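Local coordinates for protein integral membrane indolylacetylinositol arabinosyltransferase EmbB (PDB 7BVC) that probably transfers arabinose during polymerisation of the arabinan of mycobacterial cell-wall arabinogalactan, and is a multi-spanning membrane glycosyltransferase that binds ethambutol, at residues V958-M970 against G975-A987. Sequence-based numbering, arbitrary orientation.
Sequences VQEYVGSDQPVLM and GLAFPCQQPMLHA
Met970 carries much of the packing between 958-970 and 975-987: its thioether meets the CB end of Phe978, with Met970 SD 4.0 Å from Phe978 CB, the two side chains meeting at a slant. Its chain runs straight to SD and then bends at the last torsion (chi3 -90°), which brings CE to 4.0 Å from CB of Gln981, whose side chain it meets roughly at right angles. Val958 CG1 approaches the ring of Phe978 obliquely, at a loose 4.5 Å from Phe978 CE1, and the Phe978 side chain also touches Ile998 of strand 996-999. That strand runs parallel to 968-970, one of the two edge strands within this chain of the mixed sheet in the C-terminal domain, so the loop 975-985 packs beside a sheet margin. Here the backbones are joined by one hydrogen bond, Val968 N to Gln982 O at 3.0 Å; the carbonyl faces the donor almost head-on (168°), although the N-H points off the line to the oxygen, so the bond is bent. Further along, Leu969 and Met984 lie side by side and point the same way, Leu969 CD1 to Met984 CE 4.1 Å. Gln981, bent at chi2, reaches across to Gln959 at a slant, their amide planes 37° apart, while its backbone O is hydrogen-bonded by Arg294 of helix 287-294.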
loop_
_atom_site.group_PDB
_atom_site.type_symbol
_atom_site.label_atom_id
_atom_site.label_comp_id
_atom_site.label_asym_id
_atom_site.label_seq_id
_atom_site.Cartn_x
_atom_site.Cartn_y
_atom_site.Cartn_z
ATOM N N VAL B 958 -37.619 -0.392 -9.266
ATOM C CA VAL B 958 -36.927 -1.677 -9.209
ATOM C C VAL B 958 -37.738 -2.702 -8.430
ATOM O O VAL B 958 -37.800 -3.873 -8.809
ATOM C CB VAL B 958 -35.518 -1.493 -8.612
ATOM C CG1 VAL B 958 -34.970 -2.816 -8.104
ATOM C CG2 VAL B 958 -34.581 -0.896 -9.641
ATOM N N GLN B 959 -38.381 -2.278 -7.340
ATOM C CA GLN B 959 -39.257 -3.168 -6.588
ATOM C C GLN B 959 -40.423 -3.666 -7.431
ATOM O O GLN B 959 -40.970 -4.736 -7.147
ATOM C CB GLN B 959 -39.771 -2.446 -5.339
ATOM C CG GLN B 959 -40.707 -3.253 -4.453
ATOM C CD GLN B 959 -40.046 -4.478 -3.859
ATOM O OE1 GLN B 959 -40.552 -5.592 -3.983
ATOM N NE2 GLN B 959 -38.905 -4.279 -3.213
ATOM N N GLU B 960 -40.801 -2.928 -8.473
ATOM C CA GLU B 960 -41.882 -3.328 -9.365
ATOM C C GLU B 960 -41.398 -4.152 -10.548
ATOM O O GLU B 960 -42.035 -5.150 -10.900
ATOM C CB GLU B 960 -42.629 -2.093 -9.876
ATOM C CG GLU B 960 -43.827 -2.420 -10.747
ATOM C CD GLU B 960 -44.578 -1.184 -11.193
ATOM O OE1 GLU B 960 -44.147 -0.068 -10.836
ATOM O OE2 GLU B 960 -45.598 -1.329 -11.898
ATOM N N TYR B 961 -40.289 -3.760 -11.173
ATOM C CA TYR B 961 -39.721 -4.566 -12.249
ATOM C C TYR B 961 -39.196 -5.891 -11.711
ATOM O O TYR B 961 -39.668 -6.966 -12.097
ATOM C CB TYR B 961 -38.612 -3.785 -12.955
ATOM C CG TYR B 961 -38.051 -4.467 -14.179
ATOM C CD1 TYR B 961 -38.889 -4.939 -15.180
ATOM C CD2 TYR B 961 -36.685 -4.639 -14.336
ATOM C CE1 TYR B 961 -38.380 -5.561 -16.301
ATOM C CE2 TYR B 961 -36.165 -5.259 -15.453
ATOM C CZ TYR B 961 -37.016 -5.718 -16.433
ATOM O OH TYR B 961 -36.504 -6.338 -17.547
ATOM N N VAL B 962 -38.218 -5.829 -10.813
ATOM C CA VAL B 962 -37.732 -7.010 -10.105
ATOM C C VAL B 962 -38.624 -7.216 -8.886
ATOM O O VAL B 962 -38.618 -6.403 -7.959
ATOM C CB VAL B 962 -36.264 -6.857 -9.698
ATOM C CG1 VAL B 962 -35.698 -8.189 -9.254
ATOM C CG2 VAL B 962 -35.454 -6.279 -10.842
ATOM N N GLY B 963 -39.387 -8.303 -8.878
ATOM C CA GLY B 963 -40.277 -8.565 -7.763
ATOM C C GLY B 963 -39.544 -9.002 -6.514
ATOM O O GLY B 963 -38.359 -8.703 -6.342
ATOM N N SER B 964 -40.239 -9.711 -5.628
ATOM C CA SER B 964 -39.636 -10.257 -4.418
ATOM C C SER B 964 -39.645 -11.781 -4.441
ATOM O O SER B 964 -39.608 -12.427 -3.394
ATOM C CB SER B 964 -40.347 -9.731 -3.173
ATOM O OG SER B 964 -41.682 -10.200 -3.112
ATOM N N ASP B 965 -39.695 -12.363 -5.635
ATOM C CA ASP B 965 -39.740 -13.809 -5.816
ATOM C C ASP B 965 -38.590 -14.346 -6.651
ATOM O O ASP B 965 -38.069 -15.422 -6.349
ATOM C CB ASP B 965 -41.069 -14.213 -6.468
ATOM C CG ASP B 965 -42.248 -14.071 -5.528
ATOM O OD1 ASP B 965 -42.041 -13.658 -4.369
ATOM O OD2 ASP B 965 -43.383 -14.373 -5.949
ATOM N N GLN B 966 -38.186 -13.631 -7.694
ATOM C CA GLN B 966 -37.120 -14.113 -8.559
ATOM C C GLN B 966 -35.785 -14.098 -7.818
ATOM O O GLN B 966 -35.497 -13.154 -7.074
ATOM C CB GLN B 966 -37.024 -13.255 -9.817
ATOM C CG GLN B 966 -38.358 -12.976 -10.482
ATOM C CD GLN B 966 -38.235 -11.997 -11.628
ATOM O OE1 GLN B 966 -37.203 -11.350 -11.798
ATOM N NE2 GLN B 966 -39.288 -11.884 -12.427
ATOM N N PRO B 967 -34.952 -15.121 -7.997
ATOM C CA PRO B 967 -33.629 -15.111 -7.362
ATOM C C PRO B 967 -32.732 -14.052 -7.982
ATOM O O PRO B 967 -32.731 -13.845 -9.198
ATOM C CB PRO B 967 -33.096 -16.523 -7.623
ATOM C CG PRO B 967 -33.862 -17.008 -8.801
ATOM C CD PRO B 967 -35.217 -16.382 -8.710
ATOM N N VAL B 968 -31.963 -13.380 -7.131
ATOM C CA VAL B 968 -31.113 -12.269 -7.535
ATOM C C VAL B 968 -29.741 -12.450 -6.904
ATOM O O VAL B 968 -29.633 -12.756 -5.712
ATOM C CB VAL B 968 -31.732 -10.915 -7.124
ATOM C CG1 VAL B 968 -30.677 -9.827 -7.073
ATOM C CG2 VAL B 968 -32.848 -10.531 -8.078
ATOM N N LEU B 969 -28.690 -12.266 -7.703
ATOM C CA LEU B 969 -27.320 -12.325 -7.208
ATOM C C LEU B 969 -26.916 -10.926 -6.756
ATOM O O LEU B 969 -26.640 -10.052 -7.583
ATOM C CB LEU B 969 -26.379 -12.851 -8.288
ATOM C CG LEU B 969 -25.046 -13.462 -7.849
ATOM C CD1 LEU B 969 -24.575 -14.467 -8.878
ATOM C CD2 LEU B 969 -23.989 -12.395 -7.638
ATOM N N MET B 970 -26.892 -10.710 -5.449
ATOM C CA MET B 970 -26.498 -9.432 -4.875
ATOM C C MET B 970 -25.049 -9.521 -4.424
ATOM O O MET B 970 -24.663 -10.488 -3.761
ATOM C CB MET B 970 -27.397 -9.063 -3.696
ATOM C CG MET B 970 -28.736 -8.478 -4.097
ATOM S SD MET B 970 -29.825 -8.218 -2.687
ATOM C CE MET B 970 -30.665 -9.792 -2.615
ATOM N N GLY B 975 -26.650 -5.397 0.564
ATOM C CA GLY B 975 -27.531 -6.319 1.252
ATOM C C GLY B 975 -28.573 -5.664 2.131
ATOM O O GLY B 975 -29.684 -6.182 2.278
ATOM N N LEU B 976 -28.228 -4.522 2.718
ATOM C CA LEU B 976 -29.143 -3.801 3.591
ATOM C C LEU B 976 -29.959 -2.753 2.854
ATOM O O LEU B 976 -30.973 -2.292 3.385
ATOM C CB LEU B 976 -28.372 -3.133 4.735
ATOM C CG LEU B 976 -28.222 -3.931 6.028
ATOM C CD1 LEU B 976 -27.718 -3.037 7.144
ATOM C CD2 LEU B 976 -29.536 -4.578 6.419
ATOM N N ALA B 977 -29.540 -2.367 1.649
ATOM C CA ALA B 977 -30.323 -1.448 0.839
ATOM C C ALA B 977 -31.428 -2.153 0.070
ATOM O O ALA B 977 -32.367 -1.493 -0.382
ATOM C CB ALA B 977 -29.414 -0.697 -0.135
ATOM N N PHE B 978 -31.336 -3.471 -0.092
ATOM C CA PHE B 978 -32.341 -4.265 -0.797
ATOM C C PHE B 978 -32.793 -5.405 0.108
ATOM O O PHE B 978 -32.411 -6.563 -0.092
ATOM C CB PHE B 978 -31.788 -4.800 -2.116
ATOM C CG PHE B 978 -31.387 -3.727 -3.085
ATOM C CD1 PHE B 978 -32.306 -3.198 -3.971
ATOM C CD2 PHE B 978 -30.091 -3.249 -3.112
ATOM C CE1 PHE B 978 -31.941 -2.213 -4.863
ATOM C CE2 PHE B 978 -29.720 -2.263 -4.000
ATOM C CZ PHE B 978 -30.646 -1.746 -4.877
ATOM N N PRO B 979 -33.608 -5.110 1.119
ATOM C CA PRO B 979 -34.055 -6.149 2.056
ATOM C C PRO B 979 -35.296 -6.918 1.627
ATOM O O PRO B 979 -35.789 -7.730 2.413
ATOM C CB PRO B 979 -34.349 -5.333 3.320
ATOM C CG PRO B 979 -34.863 -4.045 2.789
ATOM C CD PRO B 979 -34.119 -3.780 1.499
ATOM N N CYS B 980 -35.814 -6.692 0.419
ATOM C CA CYS B 980 -37.001 -7.392 -0.045
ATOM C C CYS B 980 -36.730 -8.375 -1.170
ATOM O O CYS B 980 -37.528 -9.295 -1.367
ATOM C CB CYS B 980 -38.065 -6.387 -0.510
ATOM S SG CYS B 980 -39.120 -5.759 0.816
ATOM N N GLN B 981 -35.636 -8.210 -1.906
ATOM C CA GLN B 981 -35.296 -9.157 -2.956
ATOM C C GLN B 981 -34.805 -10.464 -2.346
ATOM O O GLN B 981 -34.281 -10.497 -1.229
ATOM C CB GLN B 981 -34.231 -8.572 -3.880
ATOM C CG GLN B 981 -34.266 -7.056 -3.988
ATOM C CD GLN B 981 -35.575 -6.540 -4.545
ATOM O OE1 GLN B 981 -36.188 -7.171 -5.401
ATOM N NE2 GLN B 981 -36.010 -5.384 -4.060
ATOM N N GLN B 982 -34.982 -11.548 -3.090
ATOM C CA GLN B 982 -34.610 -12.845 -2.543
ATOM C C GLN B 982 -33.254 -13.268 -3.074
ATOM O O GLN B 982 -33.015 -13.177 -4.286
ATOM C CB GLN B 982 -35.654 -13.898 -2.900
ATOM C CG GLN B 982 -35.652 -15.094 -1.968
ATOM C CD GLN B 982 -36.161 -16.349 -2.636
ATOM O OE1 GLN B 982 -36.234 -16.428 -3.862
ATOM N NE2 GLN B 982 -36.518 -17.343 -1.832
ATOM N N PRO B 983 -32.346 -13.736 -2.218
ATOM C CA PRO B 983 -31.029 -14.160 -2.704
ATOM C C PRO B 983 -31.086 -15.469 -3.472
ATOM O O PRO B 983 -32.158 -16.055 -3.651
ATOM C CB PRO B 983 -30.213 -14.302 -1.415
ATOM C CG PRO B 983 -31.223 -14.629 -0.381
ATOM C CD PRO B 983 -32.465 -13.873 -0.756
ATOM N N MET B 984 -29.930 -15.935 -3.926
ATOM C CA MET B 984 -29.816 -17.174 -4.690
ATOM C C MET B 984 -29.495 -18.297 -3.709
ATOM O O MET B 984 -28.346 -18.469 -3.297
ATOM C CB MET B 984 -28.751 -17.030 -5.770
ATOM C CG MET B 984 -28.564 -18.249 -6.641
ATOM S SD MET B 984 -27.201 -18.028 -7.797
ATOM C CE MET B 984 -25.865 -17.626 -6.679
ATOM N N LEU B 985 -30.520 -19.060 -3.335
ATOM C CA LEU B 985 -30.365 -20.104 -2.336
ATOM C C LEU B 985 -29.585 -21.286 -2.905
ATOM O O LEU B 985 -29.411 -21.432 -4.118
ATOM C CB LEU B 985 -31.730 -20.573 -1.836
ATOM C CG LEU B 985 -32.631 -19.535 -1.170
ATOM C CD1 LEU B 985 -33.979 -20.144 -0.834
ATOM C CD2 LEU B 985 -31.974 -18.981 0.078
ATOM N N HIS B 986 -29.116 -22.143 -2.002
ATOM C CA HIS B 986 -28.425 -23.365 -2.381
ATOM C C HIS B 986 -28.694 -24.426 -1.327
ATOM O O HIS B 986 -28.830 -24.119 -0.140
ATOM C CB HIS B 986 -26.917 -23.139 -2.544
ATOM C CG HIS B 986 -26.167 -23.069 -1.251
ATOM N ND1 HIS B 986 -25.969 -21.890 -0.568
ATOM C CD2 HIS B 986 -25.551 -24.032 -0.525
ATOM C CE1 HIS B 986 -25.272 -22.129 0.528
ATOM N NE2 HIS B 986 -25.006 -23.421 0.578
ATOM N N ALA B 987 -28.777 -25.676 -1.773
ATOM C CA ALA B 987 -29.037 -26.791 -0.872
ATOM C C ALA B 987 -28.520 -28.066 -1.517
ATOM O O ALA B 987 -28.736 -28.283 -2.713
ATOM C CB ALA B 987 -30.529 -26.918 -0.558
#